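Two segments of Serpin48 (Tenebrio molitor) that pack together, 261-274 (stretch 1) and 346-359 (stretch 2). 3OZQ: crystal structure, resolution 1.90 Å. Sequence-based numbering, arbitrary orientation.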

# COMPACT_ATOMS: atom_id res chain seq x y z
N LYS A 261 20.93 15.85 3.05
CA LYS A 261 20.15 17.07 3.04
C LYS A 261 20.79 18.15 2.16
O LYS A 261 21.87 18.67 2.47
N GLN A 262 20.12 18.49 1.07
CA GLN A 262 20.60 19.57 0.21
C GLN A 262 19.55 20.66 0.11
O GLN A 262 18.36 20.40 0.24
N LEU A 263 20.00 21.88 -0.12
CA LEU A 263 19.10 23.01 -0.26
C LEU A 263 18.36 22.89 -1.59
O LEU A 263 18.98 22.75 -2.64
N VAL A 264 17.04 22.96 -1.55
CA VAL A 264 16.27 22.61 -2.73
C VAL A 264 14.99 23.41 -2.78
O VAL A 264 14.46 23.82 -1.75
N ASN A 265 14.51 23.64 -4.00
CA ASN A 265 13.17 24.17 -4.20
C ASN A 265 12.31 23.05 -4.75
O ASN A 265 12.76 22.27 -5.57
N VAL A 266 11.06 22.97 -4.30
CA VAL A 266 10.20 21.89 -4.73
C VAL A 266 8.90 22.38 -5.34
O VAL A 266 8.23 23.25 -4.79
N ALA A 267 8.56 21.81 -6.48
CA ALA A 267 7.27 22.06 -7.10
C ALA A 267 6.53 20.74 -7.21
O ALA A 267 6.89 19.90 -8.03
N LEU A 268 5.50 20.58 -6.38
CA LEU A 268 4.77 19.32 -6.30
C LEU A 268 3.31 19.58 -6.54
O LEU A 268 2.69 20.31 -5.79
N PRO A 269 2.75 18.97 -7.59
CA PRO A 269 1.32 19.05 -7.85
C PRO A 269 0.54 18.45 -6.69
O PRO A 269 1.01 17.51 -6.04
N LYS A 270 -0.66 18.96 -6.44
CA LYS A 270 -1.53 18.19 -5.57
C LYS A 270 -2.10 17.02 -6.35
O LYS A 270 -2.27 17.08 -7.56
N PHE A 271 -2.36 15.91 -5.66
CA PHE A 271 -2.89 14.75 -6.36
C PHE A 271 -3.71 13.86 -5.45
O PHE A 271 -3.48 13.77 -4.25
N LYS A 272 -4.71 13.24 -6.04
CA LYS A 272 -5.54 12.27 -5.34
C LYS A 272 -5.58 11.04 -6.21
O LYS A 272 -5.73 11.14 -7.43
N ILE A 273 -5.41 9.87 -5.59
CA ILE A 273 -5.51 8.61 -6.29
C ILE A 273 -6.34 7.60 -5.49
O ILE A 273 -6.16 7.46 -4.28
N GLU A 274 -7.21 6.89 -6.19
CA GLU A 274 -7.96 5.77 -5.62
C GLU A 274 -7.72 4.53 -6.44
O GLU A 274 -7.89 4.54 -7.66
N SER A 346 21.36 29.48 -4.54
CA SER A 346 21.08 28.87 -5.83
C SER A 346 20.67 27.39 -5.66
O SER A 346 21.41 26.48 -6.05
N PRO A 347 19.48 27.14 -5.09
CA PRO A 347 19.02 25.81 -4.66
C PRO A 347 18.93 24.76 -5.77
O PRO A 347 18.66 25.10 -6.93
N LYS A 348 19.16 23.49 -5.42
CA LYS A 348 18.79 22.39 -6.29
C LYS A 348 17.32 22.54 -6.68
O LYS A 348 16.50 23.03 -5.89
N GLN A 349 16.99 22.14 -7.90
CA GLN A 349 15.61 22.19 -8.39
C GLN A 349 14.95 20.80 -8.40
O GLN A 349 15.48 19.84 -8.98
N PHE A 350 13.80 20.69 -7.76
CA PHE A 350 13.02 19.45 -7.83
C PHE A 350 11.60 19.81 -8.27
O PHE A 350 10.71 20.00 -7.45
N ILE A 351 11.43 19.91 -9.58
CA ILE A 351 10.17 20.32 -10.17
C ILE A 351 9.47 19.10 -10.73
O ILE A 351 9.89 18.53 -11.74
N VAL A 352 8.42 18.69 -10.03
CA VAL A 352 7.68 17.49 -10.38
C VAL A 352 6.59 17.85 -11.39
O VAL A 352 5.45 18.14 -11.01
N ASP A 353 6.94 17.81 -12.67
CA ASP A 353 6.10 18.39 -13.72
C ASP A 353 5.99 17.44 -14.88
O ASP A 353 5.70 17.84 -16.01
N HIS A 354 6.23 16.17 -14.59
CA HIS A 354 6.03 15.06 -15.51
C HIS A 354 5.87 13.80 -14.64
O HIS A 354 6.07 13.87 -13.43
N PRO A 355 5.49 12.67 -15.24
CA PRO A 355 5.13 11.45 -14.49
C PRO A 355 6.23 10.93 -13.56
O PRO A 355 7.41 10.96 -13.91
N PHE A 356 5.82 10.47 -12.38
CA PHE A 356 6.76 10.09 -11.34
C PHE A 356 6.25 8.91 -10.50
O PHE A 356 5.05 8.64 -10.47
N ILE A 357 7.17 8.23 -9.83
CA ILE A 357 6.86 7.21 -8.85
C ILE A 357 6.96 7.86 -7.47
O ILE A 357 7.76 8.77 -7.29
N PHE A 358 6.16 7.42 -6.52
CA PHE A 358 6.27 7.89 -5.14
C PHE A 358 6.07 6.72 -4.18
O PHE A 358 5.51 5.69 -4.54
N TYR A 359 6.53 6.90 -2.95
CA TYR A 359 6.28 5.90 -1.93
C TYR A 359 6.38 6.48 -0.54
O TYR A 359 7.17 7.40 -0.30

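The contact changes character along its length: a parallel two-strand ladder at one end gives way to a cluster of phenylalanine rings at the other, where the strand axes 271-274 and 356-359 cross at -75° and come no closer than 12.3 Å, so that side chains alone bridge the gap.

In the ladder the axes diverge by only 5°, and five backbone hydrogen bonds fix the register, from Lys348 N to Leu263 O (2.9 Å) through to Val352 N to Ala267 O (2.8 Å). Paired residues therefore share a face. Val264, Lys348, Val266 and Phe350 lie on one; Val264 (chi1 p) sets CG2 3.9 Å from CB of Phe350, and Phe350 has chi1 t (-164°). Asn265, Gln349, Ala267 and Ile351 occupy the other. There Ala267 CB meets Ile351 CG2 at 3.9 Å, and Asn265 (m) brings ND2 to 3.8 Å from Pro347 CG, while its OD1 is hydrogen-bonded elsewhere in the structure.

One side-chain hydrogen bond crosses the interface: Lys348 NZ donates to Gln262 OE1 at 2.9 Å. Lys348 has a bent side chain (m, m, t, m) whose NZ lies beside Gln262 OE1, and Gln262 (m) points toward stretch 2. Beside them, Leu263 (t, p) starts sideways, yet its CG comes within 4.2 Å of Pro347 CB.

Beyond the ladder, Val352 (t) points inward, its CG2 4.0 Å from Leu268 CD1 and its CB 3.9 Å from Pro269 CD. Phe271, Phe356 and Phe358, all chi1 p and all directed toward the opposing stretch, form the aromatic cluster. Phe356 turns its edge toward the face of Phe271 (centroids 5.8 Å, planes 72°), whereas Phe271 and Phe358 meet obliquely (5.4 Å, 42°). Ile273 (m, t) completes the group, CD1 lying 3.7 Å from Phe358 CE2 at the ring edge.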

# COMPACT_ATOMS: atom_id res chain seq x y z
CB LYS A 261 19.96 17.59 4.47
CG LYS A 261 19.16 16.65 5.35
CD LYS A 261 18.21 17.43 6.24
CE LYS A 261 17.25 16.51 6.98
NZ LYS A 261 16.30 17.26 7.85
CB GLN A 262 20.95 19.04 -1.18
CG GLN A 262 22.03 17.97 -1.17
CD GLN A 262 22.91 18.00 -2.41
OE1 GLN A 262 23.51 19.02 -2.73
NE2 GLN A 262 22.97 16.88 -3.13
CB LEU A 263 19.90 24.31 -0.24
CG LEU A 263 19.03 25.56 -0.27
CD1 LEU A 263 18.15 25.60 0.97
CD2 LEU A 263 19.92 26.80 -0.37
CB VAL A 264 15.96 21.08 -2.73
CG1 VAL A 264 15.24 20.67 -1.46
CG2 VAL A 264 15.16 20.68 -3.96
CB ASN A 265 13.17 25.34 -5.19
CG ASN A 265 13.78 26.61 -4.61
OD1 ASN A 265 13.86 26.79 -3.40
ND2 ASN A 265 14.22 27.50 -5.49
CB VAL A 266 9.86 20.93 -3.56
CG1 VAL A 266 11.13 20.56 -2.79
CG2 VAL A 266 8.85 21.58 -2.65
CB ALA A 267 7.44 22.67 -8.49
CB LEU A 268 4.93 18.70 -4.92
CG LEU A 268 4.26 17.34 -4.72
CD1 LEU A 268 5.06 16.28 -5.45
CD2 LEU A 268 4.17 17.02 -3.23
CB PRO A 269 1.12 18.15 -9.08
CG PRO A 269 2.48 17.97 -9.67
CD PRO A 269 3.45 18.07 -8.53
CB LYS A 270 -2.61 19.07 -4.92
CG LYS A 270 -3.48 19.84 -5.89
CD LYS A 270 -4.41 20.75 -5.10
CE LYS A 270 -3.64 21.53 -4.06
NZ LYS A 270 -4.55 22.04 -3.00
CB PHE A 271 -1.80 13.96 -7.09
CG PHE A 271 -0.71 13.39 -6.19
CD1 PHE A 271 0.42 14.12 -5.89
CD2 PHE A 271 -0.82 12.10 -5.68
CE1 PHE A 271 1.43 13.59 -5.09
CE2 PHE A 271 0.18 11.57 -4.88
CZ PHE A 271 1.30 12.31 -4.58
CB LYS A 272 -6.94 12.84 -5.12
CG LYS A 272 -7.76 12.03 -4.13
CD LYS A 272 -9.05 12.75 -3.75
CE LYS A 272 -10.05 11.79 -3.14
NZ LYS A 272 -11.39 12.43 -2.93
CB ILE A 273 -4.14 7.96 -6.54
CG1 ILE A 273 -3.16 8.96 -7.18
CG2 ILE A 273 -4.31 6.67 -7.36
CD1 ILE A 273 -1.69 8.46 -7.25
CB GLU A 274 -9.46 6.07 -5.60
CG GLU A 274 -9.93 6.92 -4.44
CD GLU A 274 -11.37 6.59 -4.03
OE1 GLU A 274 -11.63 5.40 -3.71
OE2 GLU A 274 -12.23 7.51 -4.04
CB SER A 346 22.29 28.99 -6.76
OG SER A 346 21.93 28.81 -8.11
CB PRO A 347 17.60 26.08 -4.14
CG PRO A 347 17.60 27.52 -3.78
CD PRO A 347 18.48 28.18 -4.79
CB LYS A 348 18.99 21.05 -5.57
CG LYS A 348 20.44 20.62 -5.37
CD LYS A 348 21.14 20.37 -6.70
CE LYS A 348 22.35 19.45 -6.53
NZ LYS A 348 23.27 19.92 -5.47
CB GLN A 349 15.57 22.77 -9.80
CG GLN A 349 16.22 24.16 -9.92
CD GLN A 349 15.20 25.23 -10.20
OE1 GLN A 349 14.75 25.40 -11.34
NE2 GLN A 349 14.80 25.96 -9.16
CB PHE A 350 13.02 18.71 -6.50
CG PHE A 350 12.56 17.27 -6.60
CD1 PHE A 350 13.46 16.26 -6.95
CD2 PHE A 350 11.26 16.93 -6.34
CE1 PHE A 350 13.04 14.92 -7.05
CE2 PHE A 350 10.82 15.58 -6.43
CZ PHE A 350 11.72 14.59 -6.79
CB ILE A 351 10.39 21.41 -11.27
CG1 ILE A 351 11.11 22.62 -10.67
CG2 ILE A 351 9.07 21.81 -11.95
CD1 ILE A 351 11.83 23.48 -11.69
CB VAL A 352 7.09 16.82 -9.13
CG1 VAL A 352 6.50 15.46 -9.48
CG2 VAL A 352 8.15 16.69 -8.02
CB ASP A 353 6.67 19.74 -14.17
CG ASP A 353 7.90 19.60 -15.06
OD1 ASP A 353 8.54 18.52 -15.05
OD2 ASP A 353 8.25 20.58 -15.76
CB HIS A 354 7.19 14.93 -16.50
CG HIS A 354 8.54 14.82 -15.86
ND1 HIS A 354 9.18 15.89 -15.27
CD2 HIS A 354 9.38 13.77 -15.73
CE1 HIS A 354 10.35 15.50 -14.81
NE2 HIS A 354 10.50 14.22 -15.07
CB PRO A 355 4.84 10.44 -15.60
CG PRO A 355 4.32 11.27 -16.71
CD PRO A 355 5.16 12.53 -16.68
CB PHE A 356 7.03 11.26 -10.41
CG PHE A 356 5.79 11.82 -9.75
CD1 PHE A 356 5.47 11.46 -8.46
CD2 PHE A 356 4.97 12.70 -10.41
CE1 PHE A 356 4.34 11.98 -7.84
CE2 PHE A 356 3.84 13.23 -9.80
CZ PHE A 356 3.52 12.86 -8.52
CB ILE A 357 7.88 6.05 -8.95
CG1 ILE A 357 7.72 5.31 -10.28
CG2 ILE A 357 7.79 5.10 -7.76
CD1 ILE A 357 8.79 4.24 -10.51
CB PHE A 358 5.22 8.94 -4.83
CG PHE A 358 3.82 8.43 -4.92
CD1 PHE A 358 3.23 7.78 -3.84
CD2 PHE A 358 3.10 8.55 -6.10
CE1 PHE A 358 1.94 7.29 -3.93
CE2 PHE A 358 1.82 8.07 -6.19
CZ PHE A 358 1.23 7.42 -5.10
CB TYR A 359 7.18 4.66 -2.10
CG TYR A 359 8.68 4.87 -1.94
CD1 TYR A 359 9.51 4.98 -3.06
CD2 TYR A 359 9.27 4.92 -0.68
CE1 TYR A 359 10.88 5.15 -2.93
CE2 TYR A 359 10.65 5.10 -0.54
CZ TYR A 359 11.44 5.21 -1.67
OH TYR A 359 12.80 5.38 -1.55